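Glycerate dehydrogenase/glyoxylate reductase (Thermus thermophilus, PDB 2CUK) probably reduces hydroxypyruvate and glyoxylate with NADH or NADPH, as a member of the D-isomer specific 2-hydroxyacid dehydrogenase family. Local coordinates at residues 49-54 against 76-81; 90-95 against 294-299; 98-103 against 160-165; 278-281 against 285-288. One frame throughout, in Å; residues are numbered along the deposited sequence.

Contact 1: residues 49-54 against 76-81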
loop_
_atom_site.group_PDB
_atom_site.type_symbol
_atom_site.label_atom_id
_atom_site.label_comp_id
_atom_site.label_asym_id
_atom_site.label_seq_id
_atom_site.Cartn_x
_atom_site.Cartn_y
_atom_site.Cartn_z
ATOM N N PRO A 49 1.606 -3.297 -30.942
ATOM C CA PRO A 49 1.674 -1.915 -30.466
ATOM C C PRO A 49 1.307 -1.780 -28.997
ATOM O O PRO A 49 0.955 -2.766 -28.342
ATOM C CB PRO A 49 0.664 -1.215 -31.357
ATOM C CG PRO A 49 -0.446 -2.232 -31.389
ATOM C CD PRO A 49 0.284 -3.573 -31.537
ATOM N N THR A 50 1.394 -0.547 -28.498
ATOM C CA THR A 50 1.050 -0.215 -27.119
ATOM C C THR A 50 -0.004 0.887 -27.169
ATOM O O THR A 50 -0.337 1.381 -28.248
ATOM C CB THR A 50 2.269 0.316 -26.316
ATOM O OG1 THR A 50 2.732 1.543 -26.894
ATOM C CG2 THR A 50 3.396 -0.702 -26.308
ATOM N N VAL A 51 -0.529 1.266 -26.007
ATOM C CA VAL A 51 -1.539 2.316 -25.936
ATOM C C VAL A 51 -1.008 3.670 -26.410
ATOM O O VAL A 51 -1.789 4.577 -26.701
ATOM C CB VAL A 51 -2.079 2.483 -24.490
ATOM C CG1 VAL A 51 -2.837 1.230 -24.069
ATOM C CG2 VAL A 51 -0.928 2.758 -23.529
ATOM N N GLU A 52 0.314 3.798 -26.494
ATOM C CA GLU A 52 0.948 5.046 -26.925
ATOM C C GLU A 52 1.099 5.152 -28.443
ATOM O O GLU A 52 1.584 6.167 -28.948
ATOM C CB GLU A 52 2.334 5.185 -26.283
ATOM C CG GLU A 52 2.336 5.246 -24.761
ATOM C CD GLU A 52 1.925 6.602 -24.221
ATOM O OE1 GLU A 52 0.885 7.135 -24.665
ATOM O OE2 GLU A 52 2.639 7.134 -23.343
ATOM N N ASP A 53 0.697 4.111 -29.165
ATOM C CA ASP A 53 0.808 4.100 -30.623
ATOM C C ASP A 53 -0.563 4.191 -31.284
ATOM O O ASP A 53 -1.428 3.345 -31.051
ATOM C CB ASP A 53 1.494 2.817 -31.098
ATOM C CG ASP A 53 2.816 2.562 -30.399
ATOM O OD1 ASP A 53 3.756 3.367 -30.576
ATOM O OD2 ASP A 53 2.910 1.549 -29.671
ATOM N N ARG A 54 -0.754 5.211 -32.113
ATOM C CA ARG A 54 -1.994 5.411 -32.828
ATOM C C ARG A 54 -2.010 4.543 -34.072
ATOM O O ARG A 54 -1.352 4.823 -35.065
ATOM C CB ARG A 54 -2.086 6.886 -33.221
ATOM C CG ARG A 54 -3.484 7.272 -33.706
ATOM C CD ARG A 54 -4.586 6.562 -32.912
ATOM N NE ARG A 54 -5.552 7.533 -32.390
ATOM C CZ ARG A 54 -5.607 7.694 -31.055
ATOM N NH1 ARG A 54 -4.802 7.000 -30.270
ATOM N NH2 ARG A 54 -6.480 8.556 -30.528
ATOM N N VAL A 76 -8.316 -1.140 -26.531
ATOM C CA VAL A 76 -7.953 -1.010 -27.940
ATOM C C VAL A 76 -8.497 0.268 -28.586
ATOM O O VAL A 76 -8.683 0.323 -29.804
ATOM C CB VAL A 76 -8.466 -2.218 -28.749
ATOM C CG1 VAL A 76 -7.778 -3.489 -28.278
ATOM C CG2 VAL A 76 -9.976 -2.343 -28.593
ATOM N N ASP A 77 -8.737 1.295 -27.776
ATOM C CA ASP A 77 -9.271 2.556 -28.286
ATOM C C ASP A 77 -8.296 3.300 -29.193
ATOM O O ASP A 77 -8.678 4.245 -29.882
ATOM C CB ASP A 77 -9.669 3.470 -27.125
ATOM C CG ASP A 77 -10.570 2.780 -26.122
ATOM O OD1 ASP A 77 -10.070 1.915 -25.368
ATOM O OD2 ASP A 77 -11.779 3.096 -26.091
ATOM N N HIS A 78 -7.038 2.873 -29.191
ATOM C CA HIS A 78 -6.008 3.513 -30.004
ATOM C C HIS A 78 -5.873 2.868 -31.378
ATOM O O HIS A 78 -5.003 3.241 -32.169
ATOM C CB HIS A 78 -4.667 3.447 -29.276
ATOM C CG HIS A 78 -4.310 2.073 -28.806
ATOM N ND1 HIS A 78 -3.305 1.326 -29.379
ATOM C CD2 HIS A 78 -4.846 1.299 -27.833
ATOM C CE1 HIS A 78 -3.236 0.151 -28.780
ATOM N NE2 HIS A 78 -4.161 0.109 -27.838
ATOM N N VAL A 79 -6.738 1.899 -31.656
ATOM C CA VAL A 79 -6.719 1.195 -32.929
ATOM C C VAL A 79 -8.053 1.328 -33.658
ATOM O O VAL A 79 -9.104 1.000 -33.108
ATOM C CB VAL A 79 -6.419 -0.307 -32.720
ATOM C CG1 VAL A 79 -6.417 -1.035 -34.060
ATOM C CG2 VAL A 79 -5.077 -0.476 -32.013
ATOM N N ASP A 80 -8.009 1.822 -34.891
ATOM C CA ASP A 80 -9.223 1.964 -35.692
ATOM C C ASP A 80 -9.632 0.544 -36.071
ATOM O O ASP A 80 -9.151 -0.002 -37.061
ATOM C CB ASP A 80 -8.942 2.778 -36.957
ATOM C CG ASP A 80 -10.205 3.085 -37.746
ATOM O OD1 ASP A 80 -11.102 2.219 -37.803
ATOM O OD2 ASP A 80 -10.298 4.190 -38.324
ATOM N N LEU A 81 -10.513 -0.050 -35.275
ATOM C CA LEU A 81 -10.954 -1.420 -35.506
ATOM C C LEU A 81 -11.659 -1.630 -36.843
ATOM O O LEU A 81 -11.412 -2.624 -37.528
ATOM C CB LEU A 81 -11.866 -1.874 -34.363
ATOM C CG LEU A 81 -11.286 -1.783 -32.946
ATOM C CD1 LEU A 81 -12.318 -2.281 -31.947
ATOM C CD2 LEU A 81 -10.009 -2.602 -32.845
#
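The imidazole of H78 slots against the T50-D53 turn, joining two loops that follow neighbouring parallel strands, 46-48 and 68-70, in the flavodoxin-like domain of the 2-hydroxyacid dehydrogenase fold. Each loop contains a type I beta turn, T50 to D53 and V76 to V79. The tight part is the ring itself. H78 CG stands between its backbone N and carbonyl carbon (chi1 51°), which turns the imidazole to the T50-D53 turn. V51 CA sits 3.8 Å from the ring centroid of H78, only 2° off the ring normal, a CH-pi contact made by the backbone carbon. The opposite face is covered by V79 CG2, nearer the rim. The bond from H78 ND1 to D53 O, 3.2 Å, helps set the ring's rotation; the oxygen lies 16° out of the ring plane, and the donor approaches in the carbonyl plane. A weak hydrogen bond joins NE2 to G75 O.

The outer side is looser. The exposed R54 lays its bent chain past the H78 backbone, with R54 CD 3.4 Å from H78 O. Beyond the turn, E52 OE2 accepts from W132 N of the second subunit. Inside it, the D53 carboxylate is held by T6 OG1 and by a salt bridge to R7, while D53 OD2 takes T50 N on its anti lone pair and T50 OG1 at 2.8 Å from above the carboxylate plane.

Contact 2: residues 90-95 against 294-299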
loop_
_atom_site.group_PDB
_atom_site.type_symbol
_atom_site.label_atom_id
_atom_site.label_comp_id
_atom_site.label_asym_id
_atom_site.label_seq_id
_atom_site.Cartn_x
_atom_site.Cartn_y
_atom_site.Cartn_z
ATOM N N ARG A 90 -6.553 -8.876 -38.578
ATOM C CA ARG A 90 -7.083 -9.349 -37.303
ATOM C C ARG A 90 -6.558 -8.462 -36.180
ATOM O O ARG A 90 -5.446 -7.946 -36.256
ATOM C CB ARG A 90 -6.668 -10.802 -37.037
ATOM C CG ARG A 90 -7.145 -11.805 -38.080
ATOM C CD ARG A 90 -8.642 -11.686 -38.338
ATOM N NE ARG A 90 -9.450 -11.989 -37.160
ATOM C CZ ARG A 90 -9.599 -13.202 -36.639
ATOM N NH1 ARG A 90 -8.992 -14.246 -37.187
ATOM N NH2 ARG A 90 -10.373 -13.375 -35.577
ATOM N N VAL A 91 -7.368 -8.276 -35.144
ATOM C CA VAL A 91 -6.956 -7.463 -34.008
ATOM C C VAL A 91 -7.236 -8.230 -32.728
ATOM O O VAL A 91 -8.348 -8.723 -32.517
ATOM C CB VAL A 91 -7.699 -6.101 -33.970
ATOM C CG1 VAL A 91 -7.264 -5.300 -32.749
ATOM C CG2 VAL A 91 -7.400 -5.311 -35.238
ATOM N N THR A 92 -6.216 -8.343 -31.883
ATOM C CA THR A 92 -6.346 -9.053 -30.617
ATOM C C THR A 92 -5.840 -8.192 -29.468
ATOM O O THR A 92 -5.210 -7.156 -29.687
ATOM C CB THR A 92 -5.536 -10.370 -30.624
ATOM O OG1 THR A 92 -4.143 -10.076 -30.797
ATOM C CG2 THR A 92 -6.004 -11.276 -31.756
ATOM N N HIS A 93 -6.122 -8.627 -28.244
ATOM C CA HIS A 93 -5.675 -7.906 -27.061
ATOM C C HIS A 93 -5.305 -8.897 -25.962
ATOM O O HIS A 93 -5.272 -10.103 -26.196
ATOM C CB HIS A 93 -6.756 -6.931 -26.569
ATOM C CG HIS A 93 -8.029 -7.591 -26.136
ATOM N ND1 HIS A 93 -8.860 -7.042 -25.183
ATOM C CD2 HIS A 93 -8.625 -8.738 -26.539
ATOM C CE1 HIS A 93 -9.912 -7.823 -25.016
ATOM N NE2 HIS A 93 -9.794 -8.859 -25.828
ATOM N N THR A 94 -5.032 -8.395 -24.763
ATOM C CA THR A 94 -4.638 -9.260 -23.654
ATOM C C THR A 94 -5.571 -9.147 -22.443
ATOM O O THR A 94 -5.179 -8.632 -21.398
ATOM C CB THR A 94 -3.198 -8.927 -23.206
ATOM O OG1 THR A 94 -3.156 -7.593 -22.675
ATOM C CG2 THR A 94 -2.238 -9.021 -24.392
ATOM N N PRO A 95 -6.813 -9.642 -22.569
ATOM C CA PRO A 95 -7.793 -9.588 -21.478
ATOM C C PRO A 95 -7.493 -10.541 -20.321
ATOM O O PRO A 95 -6.912 -11.611 -20.523
ATOM C CB PRO A 95 -9.098 -9.937 -22.182
ATOM C CG PRO A 95 -8.644 -10.943 -23.201
ATOM C CD PRO A 95 -7.393 -10.292 -23.759
ATOM N N VAL A 294 1.974 -12.499 -28.061
ATOM C CA VAL A 294 2.733 -13.373 -28.948
ATOM C C VAL A 294 1.874 -14.547 -29.417
ATOM O O VAL A 294 1.878 -14.893 -30.599
ATOM C CB VAL A 294 4.003 -13.900 -28.241
ATOM C CG1 VAL A 294 4.580 -15.100 -28.990
ATOM C CG2 VAL A 294 5.032 -12.791 -28.163
ATOM N N GLU A 295 1.137 -15.155 -28.492
ATOM C CA GLU A 295 0.271 -16.281 -28.827
ATOM C C GLU A 295 -0.735 -15.871 -29.900
ATOM O O GLU A 295 -0.860 -16.531 -30.935
ATOM C CB GLU A 295 -0.478 -16.765 -27.584
ATOM C CG GLU A 295 -1.402 -17.948 -27.836
ATOM C CD GLU A 295 -0.657 -19.184 -28.317
ATOM O OE1 GLU A 295 0.235 -19.661 -27.583
ATOM O OE2 GLU A 295 -0.961 -19.679 -29.427
ATOM N N ASN A 296 -1.453 -14.781 -29.645
ATOM C CA ASN A 296 -2.441 -14.280 -30.592
ATOM C C ASN A 296 -1.827 -14.016 -31.969
ATOM O O ASN A 296 -2.385 -14.420 -32.990
ATOM C CB ASN A 296 -3.084 -12.994 -30.053
ATOM C CG ASN A 296 -4.202 -13.272 -29.060
ATOM O OD1 ASN A 296 -5.314 -13.646 -29.443
ATOM N ND2 ASN A 296 -3.908 -13.101 -27.774
ATOM N N LEU A 297 -0.680 -13.343 -31.998
ATOM C CA LEU A 297 -0.026 -13.037 -33.264
ATOM C C LEU A 297 0.363 -14.306 -34.021
ATOM O O LEU A 297 0.057 -14.438 -35.204
ATOM C CB LEU A 297 1.206 -12.150 -33.034
ATOM C CG LEU A 297 1.965 -11.673 -34.279
ATOM C CD1 LEU A 297 2.633 -10.339 -33.998
ATOM C CD2 LEU A 297 2.992 -12.713 -34.700
ATOM N N LEU A 298 1.033 -15.238 -33.347
ATOM C CA LEU A 298 1.431 -16.483 -33.996
ATOM C C LEU A 298 0.210 -17.237 -34.505
ATOM O O LEU A 298 0.229 -17.795 -35.602
ATOM C CB LEU A 298 2.217 -17.379 -33.031
ATOM C CG LEU A 298 3.709 -17.071 -32.872
ATOM C CD1 LEU A 298 4.319 -17.992 -31.828
ATOM C CD2 LEU A 298 4.409 -17.253 -34.209
ATOM N N ALA A 299 -0.849 -17.253 -33.703
ATOM C CA ALA A 299 -2.080 -17.940 -34.078
ATOM C C ALA A 299 -2.567 -17.477 -35.450
ATOM O O ALA A 299 -2.828 -18.295 -36.332
ATOM C CB ALA A 299 -3.158 -17.694 -33.034
#
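With chi1 at -82°, N296 has its CG anti to the carbonyl carbon and aimed off the helix at strand 90-92, while T92 turns OG1 between its backbone N and carbonyl carbon (chi1 62°) to lie against N296 CB. The two side chains run past each other in opposite directions. T92 OG1 comes to 3.2 Å from N296 CB, and on the other branch T92 CG2 lies 3.4 Å from N296 OD1, so the threonine straddles the root and the oxygen end of the amide. This is close packing, and the polar ends of the asparagine are satisfied elsewhere. N296 ND2 donates to V292 O, one turn back in its own helix, and N296 OD1 accepts from N308 N in the C-terminal tail. H93 O stands 3.7 Å from N296 ND2. Replacing N296 by alanine is likely to leave N308 N without its acceptor and open a gap beside the T92 methyl. The neighbouring L297 packs on V68 and A70. Helix 283-301, the last of the chain, thus packs on one face of the five-stranded parallel sheet, over its outer strand 90-92 and the adjacent 68-70; the 2-1-3-4-5 strand order is that of a flavodoxin-like alpha/beta domain.

Contact 3: residues 98-103 against 160-165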
loop_
_atom_site.group_PDB
_atom_site.type_symbol
_atom_site.label_atom_id
_atom_site.label_comp_id
_atom_site.label_asym_id
_atom_site.label_seq_id
_atom_site.Cartn_x
_atom_site.Cartn_y
_atom_site.Cartn_z
ATOM N N LEU A 98 -4.038 -8.416 -16.611
ATOM C CA LEU A 98 -3.661 -7.340 -15.693
ATOM C C LEU A 98 -4.667 -7.003 -14.596
ATOM O O LEU A 98 -4.528 -5.982 -13.919
ATOM C CB LEU A 98 -3.339 -6.074 -16.498
ATOM C CG LEU A 98 -4.388 -5.574 -17.499
ATOM C CD1 LEU A 98 -5.637 -5.116 -16.777
ATOM C CD2 LEU A 98 -3.802 -4.423 -18.309
ATOM N N THR A 99 -5.663 -7.862 -14.406
ATOM C CA THR A 99 -6.701 -7.625 -13.404
ATOM C C THR A 99 -6.181 -7.513 -11.970
ATOM O O THR A 99 -6.358 -6.482 -11.317
ATOM C CB THR A 99 -7.774 -8.733 -13.455
ATOM O OG1 THR A 99 -8.317 -8.809 -14.782
ATOM C CG2 THR A 99 -8.897 -8.430 -12.481
ATOM N N GLU A 100 -5.544 -8.577 -11.488
ATOM C CA GLU A 100 -5.007 -8.619 -10.132
ATOM C C GLU A 100 -3.997 -7.518 -9.843
ATOM O O GLU A 100 -4.002 -6.929 -8.759
ATOM C CB GLU A 100 -4.355 -9.976 -9.874
ATOM C CG GLU A 100 -5.322 -11.144 -9.952
ATOM C CD GLU A 100 -6.439 -11.024 -8.940
ATOM O OE1 GLU A 100 -6.133 -10.851 -7.741
ATOM O OE2 GLU A 100 -7.619 -11.103 -9.340
ATOM N N ALA A 101 -3.125 -7.255 -10.809
ATOM C CA ALA A 101 -2.096 -6.230 -10.659
ATOM C C ALA A 101 -2.716 -4.843 -10.496
ATOM O O ALA A 101 -2.295 -4.054 -9.648
ATOM C CB ALA A 101 -1.163 -6.251 -11.877
ATOM N N THR A 102 -3.716 -4.550 -11.319
ATOM C CA THR A 102 -4.392 -3.260 -11.265
ATOM C C THR A 102 -5.156 -3.125 -9.955
ATOM O O THR A 102 -5.212 -2.043 -9.365
ATOM C CB THR A 102 -5.373 -3.112 -12.434
ATOM O OG1 THR A 102 -4.676 -3.366 -13.658
ATOM C CG2 THR A 102 -5.973 -1.696 -12.469
ATOM N N ALA A 103 -5.748 -4.230 -9.507
ATOM C CA ALA A 103 -6.501 -4.239 -8.259
ATOM C C ALA A 103 -5.541 -3.997 -7.110
ATOM O O ALA A 103 -5.871 -3.299 -6.149
ATOM C CB ALA A 103 -7.212 -5.585 -8.075
ATOM N N ALA A 160 -13.026 -5.213 -4.707
ATOM C CA ALA A 160 -14.009 -5.468 -3.662
ATOM C C ALA A 160 -13.581 -6.615 -2.754
ATOM O O ALA A 160 -13.756 -6.550 -1.539
ATOM C CB ALA A 160 -15.368 -5.780 -4.289
ATOM N N LYS A 161 -13.028 -7.672 -3.343
ATOM C CA LYS A 161 -12.590 -8.817 -2.552
ATOM C C LYS A 161 -11.510 -8.404 -1.562
ATOM O O LYS A 161 -11.537 -8.795 -0.394
ATOM C CB LYS A 161 -12.057 -9.929 -3.462
ATOM C CG LYS A 161 -13.140 -10.755 -4.165
ATOM C CD LYS A 161 -13.621 -11.930 -3.307
ATOM C CE LYS A 161 -14.390 -11.475 -2.071
ATOM N NZ LYS A 161 -14.699 -12.606 -1.135
ATOM N N ARG A 162 -10.553 -7.615 -2.035
ATOM C CA ARG A 162 -9.478 -7.156 -1.171
ATOM C C ARG A 162 -10.038 -6.264 -0.070
ATOM O O ARG A 162 -9.694 -6.411 1.101
ATOM C CB ARG A 162 -8.443 -6.387 -1.994
ATOM C CG ARG A 162 -7.585 -7.280 -2.877
ATOM C CD ARG A 162 -7.051 -6.503 -4.074
ATOM N NE ARG A 162 -6.086 -7.278 -4.843
ATOM C CZ ARG A 162 -6.386 -8.321 -5.611
ATOM N NH1 ARG A 162 -7.644 -8.734 -5.732
ATOM N NH2 ARG A 162 -5.415 -8.962 -6.246
ATOM N N ALA A 163 -10.911 -5.344 -0.460
ATOM C CA ALA A 163 -11.517 -4.413 0.477
ATOM C C ALA A 163 -12.206 -5.124 1.637
ATOM O O ALA A 163 -12.087 -4.702 2.786
ATOM C CB ALA A 163 -12.512 -3.518 -0.256
ATOM N N LEU A 164 -12.922 -6.206 1.338
ATOM C CA LEU A 164 -13.625 -6.946 2.379
ATOM C C LEU A 164 -12.689 -7.445 3.467
ATOM O O LEU A 164 -13.064 -7.483 4.634
ATOM C CB LEU A 164 -14.385 -8.136 1.780
ATOM C CG LEU A 164 -15.575 -7.831 0.870
ATOM C CD1 LEU A 164 -16.137 -9.142 0.328
ATOM C CD2 LEU A 164 -16.641 -7.067 1.643
ATOM N N ALA A 165 -11.469 -7.816 3.082
ATOM C CA ALA A 165 -10.490 -8.321 4.034
ATOM C C ALA A 165 -9.986 -7.255 5.002
ATOM O O ALA A 165 -9.463 -7.580 6.068
ATOM C CB ALA A 165 -9.317 -8.951 3.290
HETATM O O HOH W 1 -9.350 -11.384 -7.081
#
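E100 and R162 are joined by a salt bridge whose principal bond, R162 NH2 to E100 OE1, is short (2.5 Å) and nearly straight (172°). The oxygen lies in the guanidinium plane, yet the nitrogen meets it from above the carboxylate plane, the two planes being turned 45° apart. R162 NH1 adds a weak bond to the same OE1 at 3.3 Å. The other oxygen is served by a water, which donates to E100 OE2 at 2.9 Å and weakly accepts from R162 NH1. The extended R162 chain (chi3 172°) carries the guanidinium across to helix 99-114, where NE forms a salt bridge with D104, while NH1 turns back to A158 O, one turn earlier in R162's own helix. With two carboxylates around it, the group is likely to stay charged although buried. Next comes packing: A103 CB lies over the centre of the guanidinium face, 3.8 Å from R162 CZ. A leucine in place of R162 would probably leave the carboxylates of E100 and D104 without their countercharge. Q143 of the second subunit packs on both E100 and R162, and A165 meets A165 of that subunit. Within the chain, the contact joins the start of helix 99-114 to helix 154-165, whose A160 and A163 rest on strand 146-150, the first strand of the Rossmann-type domain.

Contact 4: residues 278-281 against 285-288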
loop_
_atom_site.group_PDB
_atom_site.type_symbol
_atom_site.label_atom_id
_atom_site.label_comp_id
_atom_site.label_asym_id
_atom_site.label_seq_id
_atom_site.Cartn_x
_atom_site.Cartn_y
_atom_site.Cartn_z
ATOM N N ILE A 278 1.063 3.080 -13.505
ATOM C CA ILE A 278 1.782 1.833 -13.309
ATOM C C ILE A 278 0.872 0.729 -12.784
ATOM O O ILE A 278 1.341 -0.282 -12.263
ATOM C CB ILE A 278 2.958 2.036 -12.333
ATOM C CG1 ILE A 278 2.457 2.690 -11.040
ATOM C CG2 ILE A 278 4.020 2.897 -12.993
ATOM C CD1 ILE A 278 3.536 2.939 -9.997
ATOM N N GLY A 279 -0.433 0.925 -12.939
ATOM C CA GLY A 279 -1.395 -0.059 -12.474
ATOM C C GLY A 279 -1.090 -1.508 -12.829
ATOM O O GLY A 279 -1.239 -2.391 -11.989
ATOM N N SER A 280 -0.665 -1.760 -14.064
ATOM C CA SER A 280 -0.366 -3.129 -14.497
ATOM C C SER A 280 1.117 -3.453 -14.432
ATOM O O SER A 280 1.550 -4.486 -14.940
ATOM C CB SER A 280 -0.846 -3.346 -15.933
ATOM O OG SER A 280 -0.097 -2.551 -16.840
ATOM N N ALA A 281 1.887 -2.589 -13.782
ATOM C CA ALA A 281 3.331 -2.763 -13.707
ATOM C C ALA A 281 3.890 -3.853 -12.792
ATOM O O ALA A 281 4.825 -3.615 -12.027
ATOM C CB ALA A 281 3.989 -1.426 -13.381
ATOM N N THR A 285 3.053 -9.844 -14.604
ATOM C CA THR A 285 1.899 -9.411 -15.385
ATOM C C THR A 285 2.349 -8.909 -16.760
ATOM O O THR A 285 1.777 -9.288 -17.789
ATOM C CB THR A 285 1.123 -8.292 -14.647
ATOM O OG1 THR A 285 0.530 -8.837 -13.461
ATOM C CG2 THR A 285 0.026 -7.706 -15.537
ATOM N N ARG A 286 3.383 -8.072 -16.780
ATOM C CA ARG A 286 3.885 -7.532 -18.039
ATOM C C ARG A 286 4.506 -8.614 -18.938
ATOM O O ARG A 286 4.420 -8.532 -20.168
ATOM C CB ARG A 286 4.887 -6.400 -17.772
ATOM C CG ARG A 286 4.240 -5.100 -17.240
ATOM C CD ARG A 286 3.391 -4.402 -18.301
ATOM N NE ARG A 286 2.649 -3.252 -17.771
ATOM C CZ ARG A 286 3.195 -2.088 -17.422
ATOM N NH1 ARG A 286 4.503 -1.897 -17.545
ATOM N NH2 ARG A 286 2.432 -1.112 -16.941
ATOM N N GLU A 287 5.118 -9.629 -18.333
ATOM C CA GLU A 287 5.711 -10.711 -19.113
ATOM C C GLU A 287 4.576 -11.570 -19.659
ATOM O O GLU A 287 4.627 -12.043 -20.794
ATOM C CB GLU A 287 6.643 -11.564 -18.246
ATOM C CG GLU A 287 7.778 -10.777 -17.598
ATOM C CD GLU A 287 8.760 -11.659 -16.837
ATOM O OE1 GLU A 287 8.329 -12.679 -16.264
ATOM O OE2 GLU A 287 9.963 -11.325 -16.798
ATOM N N ARG A 288 3.546 -11.756 -18.841
ATOM C CA ARG A 288 2.383 -12.540 -19.227
ATOM C C ARG A 288 1.662 -11.854 -20.388
ATOM O O ARG A 288 1.198 -12.512 -21.318
ATOM C CB ARG A 288 1.447 -12.708 -18.021
ATOM C CG ARG A 288 0.147 -13.450 -18.311
ATOM C CD ARG A 288 0.392 -14.835 -18.890
ATOM N NE ARG A 288 -0.867 -15.509 -19.202
ATOM C CZ ARG A 288 -0.975 -16.559 -20.009
ATOM N NH1 ARG A 288 0.105 -17.064 -20.594
ATOM N NH2 ARG A 288 -2.164 -17.097 -20.241
HETATM O O HOH W 2 -0.036 0.385 -16.299
#
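R286 reaches back from helix 283-301 to grip S280 in the type I turn from I278 to A281, the turn between the last strand of the Rossmann-type sheet, 272-274, and this helix, which leads back to the flavodoxin-like domain. The grip is side-on and both donors end on one atom: R286 NE lies 3.0 Å from S280 OG, and R286 NH2 lies 2.9 Å from it. The hydroxyl stays within 5° of the guanidinium plane, placed there by a chi1 of 67° that sets OG between the serine's backbone N and carbonyl carbon. NH2 also gives a weak bond to a water, and that water accepts from S280 N at 3.2 Å. The remaining nitrogen, NH1, donates to P134 O of the second subunit, so every nitrogen of this buried guanidinium has an acceptor.

In the turn, A281 N donates to I278 O at 2.8 Å, the amides of I278 and G279 are taken by the two carboxylate oxygens of D253, and G279 O accepts from R115 of the second subunit. On the helix, T285 N donates to D141 of that subunit and R286 O accepts from Y72 OH. Carbon atoms complete the contact: T285 CG2 sits 3.6 Å from S280 O, and A281 CA lies over the centre of the guanidinium face, 3.8 Å from R286 CZ.

Overall arrangement
Contacts 1 and 2 lie within the flavodoxin-like domain; their centres are 14 Å apart and they touch where L81 CD2 meets V91 CG1 at 3.9 Å. Contacts 3 and 4, also 14 Å apart between centres, meet on the nucleotide-binding side, with A101 CB 3.5 Å from T285 OG1. The connecting segments link the two domains: helix 283-301 serves both contact 4 and contact 2, whose centres are 17 Å apart, while strand 90-92 runs on into helix 99-114 of contact 3, giving two crossings. Contacts 1, 3 and 4 also touch the second subunit. In relatives, the active site lies in the cleft between these domains.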